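Local coordinates for uncharacterized protein (Ruminococcus gnavus, PDB 4QAN) that is of unknown function but adopts a cystatin-like fold, a divergent form of the NTF2-like superfamily, and can bind a magnesium ion, at residues A[25-30]-A[140-145]; A[159-162]-A[167-170]; A[272-277]-A[334-339]; A[326-331]-A[375-380]. All blocks are in the same frame, centred on the assembly; numbering follows the deposited sequence.

Contact 1 (A[25-30]-A[140-145]); sequences SEEEEA and EVSELE
A buried helix-on-sheet contact, carried by Glu27 against Ser142 and Leu144, rests the first turn of helix 27-39 on strand 140-150, an element of the antiparallel sheet in a cystatin-like, NTF2-related fold. It exemplifies how a helix start can be tied to a sheet by one polar bond with an apolar touch beside it. The backbones remain apart, the CA atoms of Glu27 and Ser142 being separated by 7.6 Å, and side chains span the interval. Ser142 OG donates to Glu27 OE2 at 2.9 Å. The hydroxyl meets this oxygen on the anti side of the carboxylate, 21° out of its plane. Glu27 reaches that position by folding rather than extending: CG lies between the backbone N and the carbonyl carbon (chi1 71°), and a bend at chi2 (-111°) carries the carboxylate over to the serine. The chi1 setting also leaves CG beside the leucine, Glu27 CG lying 4.2 Å from Leu144 CD2, with the two chains crossing at a slant. Trp168 of strand 167-172 touches both Glu27 and Ser142, so a third element packs against the bonded pair. Other acids stand near: Glu122 has a carboxylate oxygen close to Glu27 OE2, and Glu140 OE1 is 5.4 Å from Glu27 OE2. Such a gathering would probably raise the proton affinity of Glu27, an effect that the hydrogen bond from the serine may partly offset. Just ahead of the helix, where Glu26 is the N-cap, Ser25 N reaches Glu29 OE1 at 3.3 Å from above the carboxylate plane.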
loop_
_atom_site.group_PDB
_atom_site.type_symbol
_atom_site.label_atom_id
_atom_site.label_comp_id
_atom_site.label_asym_id
_atom_site.label_seq_id
_atom_site.Cartn_x
_atom_site.Cartn_y
_atom_site.Cartn_z
ATOM N N SER A 25 -12.959 -15.125 16.084
ATOM C CA SER A 25 -14.136 -15.843 15.627
ATOM C C SER A 25 -15.378 -14.967 15.741
ATOM O O SER A 25 -16.406 -15.258 15.126
ATOM C CB SER A 25 -14.317 -17.128 16.454
ATOM O OG SER A 25 -13.967 -16.920 17.815
ATOM N N GLU A 26 -15.283 -13.911 16.546
ATOM C CA GLU A 26 -16.374 -12.963 16.730
ATOM C C GLU A 26 -15.844 -11.591 16.388
ATOM O O GLU A 26 -14.698 -11.275 16.716
ATOM C CB GLU A 26 -16.856 -12.974 18.182
ATOM C CG GLU A 26 -18.288 -12.494 18.357
ATOM C CD GLU A 26 -19.313 -13.529 17.919
ATOM O OE1 GLU A 26 -18.915 -14.617 17.447
ATOM O OE2 GLU A 26 -20.527 -13.259 18.052
ATOM N N GLU A 27 -16.670 -10.770 15.742
ATOM C CA GLU A 27 -16.240 -9.423 15.356
ATOM C C GLU A 27 -15.900 -8.545 16.581
ATOM O O GLU A 27 -15.056 -7.656 16.490
ATOM C CB GLU A 27 -17.257 -8.736 14.417
ATOM C CG GLU A 27 -18.582 -8.297 15.033
ATOM C CD GLU A 27 -19.773 -9.104 14.543
ATOM O OE1 GLU A 27 -19.773 -10.344 14.718
ATOM O OE2 GLU A 27 -20.720 -8.491 13.998
ATOM N N GLU A 28 -16.525 -8.807 17.727
ATOM C CA GLU A 28 -16.251 -8.011 18.927
ATOM C C GLU A 28 -14.783 -8.141 19.355
ATOM O O GLU A 28 -14.139 -7.144 19.687
ATOM C CB GLU A 28 -17.193 -8.391 20.086
ATOM C CG GLU A 28 -17.249 -7.327 21.175
ATOM C CD GLU A 28 -18.278 -7.619 22.253
ATOM O OE1 GLU A 28 -18.109 -8.613 22.993
ATOM O OE2 GLU A 28 -19.251 -6.842 22.374
ATOM N N GLU A 29 -14.261 -9.366 19.321
ATOM C CA GLU A 29 -12.873 -9.643 19.704
ATOM C C GLU A 29 -11.929 -8.840 18.840
ATOM O O GLU A 29 -11.028 -8.184 19.348
ATOM C CB GLU A 29 -12.529 -11.118 19.515
ATOM C CG GLU A 29 -13.354 -12.099 20.330
ATOM C CD GLU A 29 -13.138 -13.530 19.861
ATOM O OE1 GLU A 29 -12.261 -13.736 18.982
ATOM O OE2 GLU A 29 -13.837 -14.443 20.364
ATOM N N ALA A 30 -12.148 -8.913 17.530
ATOM C CA ALA A 30 -11.352 -8.166 16.553
ATOM C C ALA A 30 -11.364 -6.656 16.831
ATOM O O ALA A 30 -10.339 -5.983 16.706
ATOM C CB ALA A 30 -11.864 -8.448 15.150
ATOM N N GLU A 140 -19.102 -11.871 5.647
ATOM C CA GLU A 140 -19.906 -10.861 6.340
ATOM C C GLU A 140 -19.122 -9.553 6.477
ATOM O O GLU A 140 -17.904 -9.571 6.680
ATOM C CB GLU A 140 -20.283 -11.317 7.755
ATOM C CG GLU A 140 -21.084 -12.606 7.877
ATOM C CD GLU A 140 -21.791 -12.728 9.224
ATOM O OE1 GLU A 140 -22.102 -11.676 9.837
ATOM O OE2 GLU A 140 -22.039 -13.872 9.676
ATOM N N VAL A 141 -19.825 -8.429 6.361
ATOM C CA VAL A 141 -19.324 -7.133 6.807
ATOM C C VAL A 141 -20.184 -6.685 7.973
ATOM O O VAL A 141 -21.408 -6.798 7.931
ATOM C CB VAL A 141 -19.368 -6.068 5.685
ATOM C CG1 VAL A 141 -19.217 -4.660 6.244
ATOM C CG2 VAL A 141 -18.274 -6.332 4.670
ATOM N N SER A 142 -19.548 -6.185 9.022
ATOM C CA SER A 142 -20.280 -5.668 10.179
ATOM C C SER A 142 -19.767 -4.276 10.530
ATOM O O SER A 142 -18.600 -4.116 10.885
ATOM C CB SER A 142 -20.126 -6.606 11.367
ATOM O OG SER A 142 -20.626 -5.992 12.531
ATOM N N GLU A 143 -20.637 -3.275 10.398
ATOM C CA GLU A 143 -20.302 -1.893 10.729
ATOM C C GLU A 143 -20.629 -1.643 12.189
ATOM O O GLU A 143 -21.786 -1.734 12.586
ATOM C CB GLU A 143 -21.077 -0.915 9.847
ATOM C CG GLU A 143 -20.424 -0.638 8.504
ATOM C CD GLU A 143 -21.199 0.388 7.694
ATOM O OE1 GLU A 143 -22.398 0.139 7.438
ATOM O OE2 GLU A 143 -20.617 1.437 7.316
ATOM N N LEU A 144 -19.605 -1.341 12.983
ATOM C CA LEU A 144 -19.768 -1.173 14.420
ATOM C C LEU A 144 -19.544 0.257 14.845
ATOM O O LEU A 144 -18.657 0.938 14.334
ATOM C CB LEU A 144 -18.817 -2.087 15.199
ATOM C CG LEU A 144 -19.083 -3.588 15.018
ATOM C CD1 LEU A 144 -18.152 -4.173 13.968
ATOM C CD2 LEU A 144 -18.936 -4.345 16.329
ATOM N N GLU A 145 -20.389 0.704 15.769
ATOM C CA GLU A 145 -20.209 1.959 16.468
ATOM C C GLU A 145 -19.569 1.632 17.805
ATOM O O GLU A 145 -20.052 0.758 18.529
ATOM C CB GLU A 145 -21.556 2.633 16.714
ATOM C CG GLU A 145 -22.380 2.904 15.465
ATOM C CD GLU A 145 -23.704 3.571 15.792
ATOM O OE1 GLU A 145 -24.137 3.509 16.965
ATOM O OE2 GLU A 145 -24.315 4.163 14.878
#

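Contact 2 (A[159-162]-A[167-170]); sequences FTAV and NWKI
Val162 and Lys169 form the antiparallel hydrogen-bonded pair of a beta hairpin, each satisfying both main-chain polar groups of the other. Val162 N donates to Lys169 O at 2.7 Å with an N-H...O angle of 172°. In return, Lys169 N donates to Val162 O at 2.8 Å (165°). Each of these oxygens also receives a softer CA-H...O contact: Trp168 CA lies 3.3 Å from Val162 O, while Ala161 CA is 3.4 Å from Lys169 O. Ala161 and Ile170 make the adjoining non-hydrogen-bonded pair, and Ala161 O accepts from Ser142 N on the strand at its other flank. The polar ends of side chains look further afield: Lys169 NZ forms a salt bridge with Glu54, and Thr160 OG1 is hydrogen-bonded to Gly176 O. Apolar groups fill the face on which Ala161 and Ile170 lie, where Ile170 CD1 comes within 4.3 Å of Phe159 CD2 and 4.2 Å of Ala161 CB. Trp168 has CG anti to its carbonyl carbon (chi1 -69°), which swings the indole back over to the neighbouring strand. There Trp168 CE3 is 4.0 Å from Ala161 CB, and Ala161 O lies at the ring's edge, near its plane, 3.8 Å from Trp168 CZ3. Reducing this tryptophan to a serine would probably open a gap next to Ala161 and deprive the nearby helix residue Glu27 of its indole neighbour. Regular pairing with one face turned to helix 27-39, through Phe159 and Ile170, typifies a hairpin in the curved antiparallel sheet of cystatin-like folds.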
loop_
_atom_site.group_PDB
_atom_site.type_symbol
_atom_site.label_atom_id
_atom_site.label_comp_id
_atom_site.label_asym_id
_atom_site.label_seq_id
_atom_site.Cartn_x
_atom_site.Cartn_y
_atom_site.Cartn_z
ATOM N N PHE A 159 -15.867 1.410 13.183
ATOM C CA PHE A 159 -15.019 0.440 12.484
ATOM C C PHE A 159 -15.854 -0.410 11.523
ATOM O O PHE A 159 -16.992 -0.809 11.839
ATOM C CB PHE A 159 -14.292 -0.510 13.462
ATOM C CG PHE A 159 -13.294 0.153 14.388
ATOM C CD1 PHE A 159 -12.947 1.502 14.272
ATOM C CD2 PHE A 159 -12.657 -0.607 15.362
ATOM C CE1 PHE A 159 -12.027 2.080 15.131
ATOM C CE2 PHE A 159 -11.730 -0.031 16.226
ATOM C CZ PHE A 159 -11.415 1.311 16.109
ATOM N N THR A 160 -15.271 -0.695 10.357
ATOM C CA THR A 160 -15.800 -1.698 9.445
ATOM C C THR A 160 -15.024 -3.008 9.633
ATOM O O THR A 160 -13.848 -3.112 9.271
ATOM C CB THR A 160 -15.708 -1.245 7.981
ATOM O OG1 THR A 160 -16.340 0.033 7.831
ATOM C CG2 THR A 160 -16.367 -2.259 7.058
ATOM N N ALA A 161 -15.694 -3.992 10.220
ATOM C CA ALA A 161 -15.130 -5.316 10.457
ATOM C C ALA A 161 -15.563 -6.247 9.349
ATOM O O ALA A 161 -16.692 -6.161 8.864
ATOM C CB ALA A 161 -15.604 -5.855 11.793
ATOM N N VAL A 162 -14.675 -7.151 8.956
ATOM C CA VAL A 162 -14.949 -8.041 7.830
ATOM C C VAL A 162 -14.650 -9.489 8.201
ATOM O O VAL A 162 -13.752 -9.751 8.993
ATOM C CB VAL A 162 -14.192 -7.581 6.558
ATOM C CG1 VAL A 162 -12.682 -7.728 6.705
ATOM C CG2 VAL A 162 -14.696 -8.331 5.337
ATOM N N ASN A 167 -13.303 -16.010 9.915
ATOM C CA ASN A 167 -12.349 -15.275 10.755
ATOM C C ASN A 167 -12.478 -13.783 10.541
ATOM O O ASN A 167 -12.447 -13.320 9.403
ATOM C CB ASN A 167 -10.921 -15.678 10.417
ATOM C CG ASN A 167 -10.618 -17.108 10.785
ATOM O OD1 ASN A 167 -11.167 -17.651 11.748
ATOM N ND2 ASN A 167 -9.732 -17.729 10.022
ATOM N N TRP A 168 -12.594 -13.033 11.630
ATOM C CA TRP A 168 -12.825 -11.591 11.540
ATOM C C TRP A 168 -11.543 -10.771 11.548
ATOM O O TRP A 168 -10.552 -11.137 12.177
ATOM C CB TRP A 168 -13.730 -11.127 12.675
ATOM C CG TRP A 168 -15.128 -11.629 12.524
ATOM C CD1 TRP A 168 -15.644 -12.797 13.000
ATOM C CD2 TRP A 168 -16.188 -10.972 11.829
ATOM N NE1 TRP A 168 -16.966 -12.907 12.650
ATOM C CE2 TRP A 168 -17.324 -11.798 11.928
ATOM C CE3 TRP A 168 -16.288 -9.754 11.138
ATOM C CZ2 TRP A 168 -18.546 -11.451 11.366
ATOM C CZ3 TRP A 168 -17.502 -9.412 10.580
ATOM C CH2 TRP A 168 -18.616 -10.259 10.695
ATOM N N LYS A 169 -11.581 -9.659 10.818
ATOM C CA LYS A 169 -10.562 -8.634 10.919
ATOM C C LYS A 169 -11.167 -7.260 10.671
ATOM O O LYS A 169 -12.274 -7.134 10.155
ATOM C CB LYS A 169 -9.415 -8.915 9.946
ATOM C CG LYS A 169 -8.519 -10.064 10.395
ATOM C CD LYS A 169 -7.090 -9.853 9.959
ATOM C CE LYS A 169 -6.224 -11.030 10.349
ATOM N NZ LYS A 169 -4.933 -10.934 9.627
ATOM N N ILE A 170 -10.441 -6.224 11.063
ATOM C CA ILE A 170 -10.894 -4.869 10.813
ATOM C C ILE A 170 -10.496 -4.467 9.403
ATOM O O ILE A 170 -9.318 -4.433 9.099
ATOM C CB ILE A 170 -10.249 -3.876 11.785
ATOM C CG1 ILE A 170 -10.598 -4.244 13.230
ATOM C CG2 ILE A 170 -10.671 -2.451 11.444
ATOM C CD1 ILE A 170 -12.074 -4.431 13.498
#

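Contact 3 (A[272-277]-A[334-339]); sequences YGFLGT and KNYLTG
Phe274 drives the edge of its ring into one face of Tyr336, a T-shaped (edge-to-face) stack with centroids 5.3 Å apart and planes at 90°. The pair joins the last turn of helix 254-275 to strand 334-344, a helix-against-sheet packing within the cystatin-like fold. Phe274 CD1 stands 3.6 Å above the tyrosine plane, displaced toward the rim, and CE1 continues past the ring to meet Tyr336 CB at 3.6 Å. Beyond it, Phe274 CZ touches the methyl CG2 of Thr338 at 4.0 Å, so the one ring touches two alternate residues of the strand, both pointing toward the helix. Thr338 has CG2 anti to its carbonyl carbon, which presents the methyl to the phenylalanine; its hydroxyl is hydrogen-bonded to Tyr329 OH. Tyr329, on the adjacent strand, also makes an edge-to-face pair with Phe274. With an alanine at Tyr336, Phe274 would probably lose the aromatic face that receives its edge and be left freer to tilt. Immediately after this aromatic contact the helix closes in a Schellman motif, with Gly276 at positive phi (77°) as the C-prime residue. Thr277 N returns to Tyr272 O at 2.8 Å, and a weak bond joins Gly276 N to Gly273 O. Tyr272 O is gripped twice, since Thr277 OG1 also donates to it at 3.2 Å, approaching from the same face of the carbonyl plane as Thr277 N.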
loop_
_atom_site.group_PDB
_atom_site.type_symbol
_atom_site.label_atom_id
_atom_site.label_comp_id
_atom_site.label_asym_id
_atom_site.label_seq_id
_atom_site.Cartn_x
_atom_site.Cartn_y
_atom_site.Cartn_z
ATOM N N TYR A 272 1.486 1.234 -14.650
ATOM C CA TYR A 272 0.229 1.668 -15.265
ATOM C C TYR A 272 0.547 2.514 -16.494
ATOM O O TYR A 272 -0.190 2.489 -17.487
ATOM C CB TYR A 272 -0.636 2.452 -14.269
ATOM C CG TYR A 272 -1.379 1.614 -13.221
ATOM C CD1 TYR A 272 -1.109 0.250 -13.026
ATOM C CD2 TYR A 272 -2.353 2.198 -12.429
ATOM C CE1 TYR A 272 -1.797 -0.477 -12.072
ATOM C CE2 TYR A 272 -3.028 1.480 -11.460
ATOM C CZ TYR A 272 -2.752 0.151 -11.289
ATOM O OH TYR A 272 -3.447 -0.541 -10.337
ATOM N N GLY A 273 1.661 3.239 -16.447
ATOM C CA GLY A 273 2.112 4.022 -17.608
ATOM C C GLY A 273 2.378 3.154 -18.833
ATOM O O GLY A 273 1.985 3.505 -19.955
ATOM N N PHE A 274 3.057 2.025 -18.630
ATOM C CA PHE A 274 3.345 1.088 -19.732
ATOM C C PHE A 274 2.066 0.373 -20.172
ATOM O O PHE A 274 1.890 0.072 -21.343
ATOM C CB PHE A 274 4.395 0.040 -19.336
ATOM C CG PHE A 274 5.765 0.604 -19.089
ATOM C CD1 PHE A 274 6.490 1.185 -20.113
ATOM C CD2 PHE A 274 6.355 0.509 -17.832
ATOM C CE1 PHE A 274 7.756 1.691 -19.882
ATOM C CE2 PHE A 274 7.622 1.022 -17.597
ATOM C CZ PHE A 274 8.325 1.605 -18.629
ATOM N N LEU A 275 1.181 0.103 -19.225
ATOM C CA LEU A 275 -0.104 -0.503 -19.534
ATOM C C LEU A 275 -1.091 0.450 -20.200
ATOM O O LEU A 275 -2.130 0.009 -20.688
ATOM C CB LEU A 275 -0.733 -1.051 -18.265
ATOM C CG LEU A 275 0.001 -2.223 -17.620
ATOM C CD1 LEU A 275 -0.471 -2.437 -16.184
ATOM C CD2 LEU A 275 -0.208 -3.473 -18.446
ATOM N N GLY A 276 -0.799 1.749 -20.205
ATOM C CA GLY A 276 -1.734 2.745 -20.745
ATOM C C GLY A 276 -2.918 3.088 -19.841
ATOM O O GLY A 276 -3.953 3.504 -20.315
ATOM N N THR A 277 -2.761 2.956 -18.536
ATOM C CA THR A 277 -3.882 3.106 -17.616
ATOM C C THR A 277 -3.637 4.113 -16.512
ATOM O O THR A 277 -4.467 4.237 -15.617
ATOM C CB THR A 277 -4.159 1.790 -16.894
ATOM O OG1 THR A 277 -2.964 1.359 -16.244
ATOM C CG2 THR A 277 -4.643 0.739 -17.850
ATOM N N LYS A 334 6.909 -1.384 -27.980
ATOM C CA LYS A 334 6.694 0.059 -27.937
ATOM C C LYS A 334 7.727 0.661 -27.025
ATOM O O LYS A 334 8.026 0.102 -25.976
ATOM C CB LYS A 334 5.276 0.401 -27.476
ATOM C CG LYS A 334 4.225 -0.068 -28.474
ATOM C CD LYS A 334 2.846 0.506 -28.201
ATOM C CE LYS A 334 1.931 0.314 -29.405
ATOM N NZ LYS A 334 0.618 0.987 -29.226
ATOM N N ASN A 335 8.280 1.792 -27.447
ATOM C CA ASN A 335 9.405 2.436 -26.774
ATOM C C ASN A 335 8.973 3.566 -25.874
ATOM O O ASN A 335 8.142 4.395 -26.259
ATOM C CB ASN A 335 10.390 2.980 -27.799
ATOM C CG ASN A 335 10.910 1.903 -28.703
ATOM O OD1 ASN A 335 10.725 1.953 -29.920
ATOM N ND2 ASN A 335 11.534 0.895 -28.109
ATOM N N TYR A 336 9.557 3.592 -24.677
ATOM C CA TYR A 336 9.249 4.602 -23.677
ATOM C C TYR A 336 10.527 5.133 -23.050
ATOM O O TYR A 336 11.592 4.518 -23.144
ATOM C CB TYR A 336 8.362 4.011 -22.579
ATOM C CG TYR A 336 7.008 3.564 -23.069
ATOM C CD1 TYR A 336 6.825 2.290 -23.612
ATOM C CD2 TYR A 336 5.911 4.418 -23.015
ATOM C CE1 TYR A 336 5.583 1.877 -24.072
ATOM C CE2 TYR A 336 4.662 4.017 -23.476
ATOM C CZ TYR A 336 4.504 2.748 -24.006
ATOM O OH TYR A 336 3.277 2.345 -24.463
ATOM N N LEU A 337 10.403 6.292 -22.421
ATOM C CA LEU A 337 11.434 6.835 -21.577
ATOM C C LEU A 337 10.865 6.989 -20.163
ATOM O O LEU A 337 9.710 7.373 -19.988
ATOM C CB LEU A 337 11.876 8.189 -22.097
ATOM C CG LEU A 337 13.230 8.677 -21.581
ATOM C CD1 LEU A 337 14.364 8.018 -22.364
ATOM C CD2 LEU A 337 13.342 10.189 -21.683
ATOM N N THR A 338 11.679 6.690 -19.158
ATOM C CA THR A 338 11.403 7.141 -17.805
ATOM C C THR A 338 12.641 7.733 -17.168
ATOM O O THR A 338 13.734 7.583 -17.688
ATOM C CB THR A 338 10.966 5.983 -16.910
ATOM O OG1 THR A 338 12.111 5.161 -16.602
ATOM C CG2 THR A 338 9.870 5.181 -17.599
ATOM N N GLY A 339 12.447 8.364 -16.017
ATOM C CA GLY A 339 13.515 8.977 -15.252
ATOM C C GLY A 339 13.744 8.343 -13.897
ATOM O O GLY A 339 12.804 7.892 -13.241
#

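Contact 4 (A[326-331]-A[375-380]); sequences AGLYSY and RKTSEQ
A single methyl group makes this contact: Leu328 CD2 reaches from strand 322-331 to helix 371-378 and meets main chain as much as side chain. The strand belongs to the mixed sheet of a cystatin-like domain, and the helix packs on that sheet, a modest example of helix-on-sheet packing through one leucine. Leu328 CD2 is 3.6 Å from Ser378 N and 3.8 Å from Ser378 CB, while Thr377 offers its own methyl, CG2 to Leu328 CD2 being 4.2 Å. Leu328 places CG anti to its backbone N (chi1 176°), and this extends the side chain outward to the helix. Thr377 divides its two branches: CG2 turns to the leucine, whereas OG1 is hydrogen-bonded within the helix to Glu373 O. Thr377 also packs on Leu337 and Ile311, which widens the helix's seat to the strands on both flanks of Leu328, and Lys309, from one of those strands, ties down the carbonyls of Ser378 and Gln380. The remaining polar groups look after the helix itself. Arg375 NH1 forms a salt bridge with Glu379 OE2 at 3.5 Å, and Lys376 joins the network through a long ion pair to Glu379. Ser378 OG donates to Arg375 O at 2.6 Å, reaching it from the same face of the carbonyl plane as Glu379 N, so that oxygen is held twice. At the next carbonyl, Gln380 NE2 gives a hydrogen bond to Lys376 O at 3.3 Å, with the acceptor close to the plane of the glutamine amide.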
loop_
_atom_site.group_PDB
_atom_site.type_symbol
_atom_site.label_atom_id
_atom_site.label_comp_id
_atom_site.label_asym_id
_atom_site.label_seq_id
_atom_site.Cartn_x
_atom_site.Cartn_y
_atom_site.Cartn_z
ATOM N N ALA A 326 18.209 8.377 -17.209
ATOM C CA ALA A 326 17.039 8.061 -18.023
ATOM C C ALA A 326 17.042 6.598 -18.397
ATOM O O ALA A 326 18.070 6.047 -18.748
ATOM C CB ALA A 326 17.029 8.916 -19.280
ATOM N N GLY A 327 15.884 5.961 -18.298
ATOM C CA GLY A 327 15.691 4.589 -18.765
ATOM C C GLY A 327 15.034 4.643 -20.139
ATOM O O GLY A 327 14.054 5.368 -20.330
ATOM N N LEU A 328 15.596 3.919 -21.101
ATOM C CA LEU A 328 14.991 3.771 -22.426
ATOM C C LEU A 328 14.544 2.322 -22.568
ATOM O O LEU A 328 15.328 1.407 -22.308
ATOM C CB LEU A 328 15.988 4.144 -23.523
ATOM C CG LEU A 328 15.540 3.960 -24.970
ATOM C CD1 LEU A 328 14.404 4.914 -25.284
ATOM C CD2 LEU A 328 16.699 4.179 -25.937
ATOM N N TYR A 329 13.281 2.118 -22.953
ATOM C CA TYR A 329 12.654 0.802 -22.872
ATOM C C TYR A 329 12.033 0.352 -24.183
ATOM O O TYR A 329 11.731 1.160 -25.050
ATOM C CB TYR A 329 11.514 0.796 -21.841
ATOM C CG TYR A 329 11.859 1.276 -20.447
ATOM C CD1 TYR A 329 11.971 2.628 -20.175
ATOM C CD2 TYR A 329 12.034 0.379 -19.401
ATOM C CE1 TYR A 329 12.271 3.072 -18.921
ATOM C CE2 TYR A 329 12.318 0.817 -18.120
ATOM C CZ TYR A 329 12.440 2.177 -17.890
ATOM O OH TYR A 329 12.730 2.658 -16.641
ATOM N N SER A 330 11.843 -0.957 -24.290
ATOM C CA SER A 330 10.857 -1.544 -25.182
ATOM C C SER A 330 9.895 -2.318 -24.294
ATOM O O SER A 330 10.285 -3.290 -23.641
ATOM C CB SER A 330 11.502 -2.490 -26.206
ATOM O OG SER A 330 10.516 -3.270 -26.885
ATOM N N TYR A 331 8.649 -1.864 -24.247
ATOM C CA TYR A 331 7.583 -2.604 -23.593
ATOM C C TYR A 331 6.765 -3.254 -24.684
ATOM O O TYR A 331 5.954 -2.592 -25.328
ATOM C CB TYR A 331 6.672 -1.695 -22.751
ATOM C CG TYR A 331 5.482 -2.451 -22.183
ATOM C CD1 TYR A 331 5.657 -3.386 -21.163
ATOM C CD2 TYR A 331 4.192 -2.270 -22.685
ATOM C CE1 TYR A 331 4.589 -4.091 -20.641
ATOM C CE2 TYR A 331 3.119 -2.984 -22.165
ATOM C CZ TYR A 331 3.326 -3.891 -21.142
ATOM O OH TYR A 331 2.281 -4.630 -20.613
ATOM N N ARG A 375 15.491 5.571 -31.377
ATOM C CA ARG A 375 16.788 5.282 -31.981
ATOM C C ARG A 375 17.780 6.422 -31.767
ATOM O O ARG A 375 18.965 6.178 -31.543
ATOM C CB ARG A 375 16.650 5.000 -33.479
ATOM C CG ARG A 375 17.940 4.479 -34.117
ATOM C CD ARG A 375 17.815 4.255 -35.618
ATOM N NE ARG A 375 17.055 5.311 -36.291
ATOM C CZ ARG A 375 17.475 6.564 -36.489
ATOM N NH1 ARG A 375 18.667 6.970 -36.059
ATOM N NH2 ARG A 375 16.682 7.426 -37.119
ATOM N N LYS A 376 17.299 7.660 -31.862
ATOM C CA LYS A 376 18.141 8.829 -31.589
ATOM C C LYS A 376 18.617 8.857 -30.138
ATOM O O LYS A 376 19.768 9.208 -29.865
ATOM C CB LYS A 376 17.394 10.132 -31.915
ATOM C CG LYS A 376 17.191 10.370 -33.405
ATOM C CD LYS A 376 18.522 10.581 -34.115
ATOM C CE LYS A 376 18.374 10.520 -35.620
ATOM N NZ LYS A 376 19.706 10.413 -36.270
ATOM N N THR A 377 17.723 8.490 -29.221
ATOM C CA THR A 377 18.030 8.457 -27.803
ATOM C C THR A 377 19.046 7.353 -27.493
ATOM O O THR A 377 19.998 7.572 -26.741
ATOM C CB THR A 377 16.742 8.248 -26.975
ATOM O OG1 THR A 377 15.778 9.263 -27.304
ATOM C CG2 THR A 377 17.034 8.294 -25.486
ATOM N N SER A 378 18.856 6.179 -28.091
ATOM C CA SER A 378 19.776 5.046 -27.909
ATOM C C SER A 378 21.206 5.349 -28.351
ATOM O O SER A 378 22.149 4.741 -27.856
ATOM C CB SER A 378 19.271 3.814 -28.671
ATOM O OG SER A 378 19.342 4.025 -30.074
ATOM N N GLU A 379 21.361 6.268 -29.296
ATOM C CA GLU A 379 22.684 6.707 -29.751
ATOM C C GLU A 379 23.393 7.673 -28.792
ATOM O O GLU A 379 24.598 7.879 -28.909
ATOM C CB GLU A 379 22.579 7.362 -31.130
ATOM C CG GLU A 379 22.334 6.383 -32.265
ATOM C CD GLU A 379 21.881 7.063 -33.548
ATOM O OE1 GLU A 379 21.584 8.283 -33.532
ATOM O OE2 GLU A 379 21.814 6.366 -34.582
ATOM N N GLN A 380 22.655 8.278 -27.870
ATOM C CA GLN A 380 23.249 9.184 -26.883
ATOM C C GLN A 380 24.010 8.427 -25.802
ATOM O O GLN A 380 23.562 7.382 -25.331
ATOM C CB GLN A 380 22.169 10.019 -26.193
ATOM C CG GLN A 380 21.290 10.823 -27.129
ATOM C CD GLN A 380 22.106 11.708 -28.031
ATOM O OE1 GLN A 380 22.712 12.672 -27.574
ATOM N NE2 GLN A 380 22.142 11.375 -29.319
#

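The four contacts fall into two clusters on opposite sides of the chain's centre. Contacts 1 and 2 are buried and share one antiparallel sheet, with centres 5 Å apart; Ser142 N to Ala161 O at 2.9 Å joins them. Contacts 3 and 4 are partly buried, lie 13 Å apart between centres and meet through neighbouring strands of the other, mixed sheet. The nearest atoms of contacts 2 and 3 are still about 21 Å apart. Chemistry follows position: main-chain bonding dominates within the sheet of contact 2, a carboxylate-hydroxyl bond with a small apolar touch links helix and strand in contact 1, aromatic rings serve contact 3, and contact 4 is aliphatic beneath outward-facing charges.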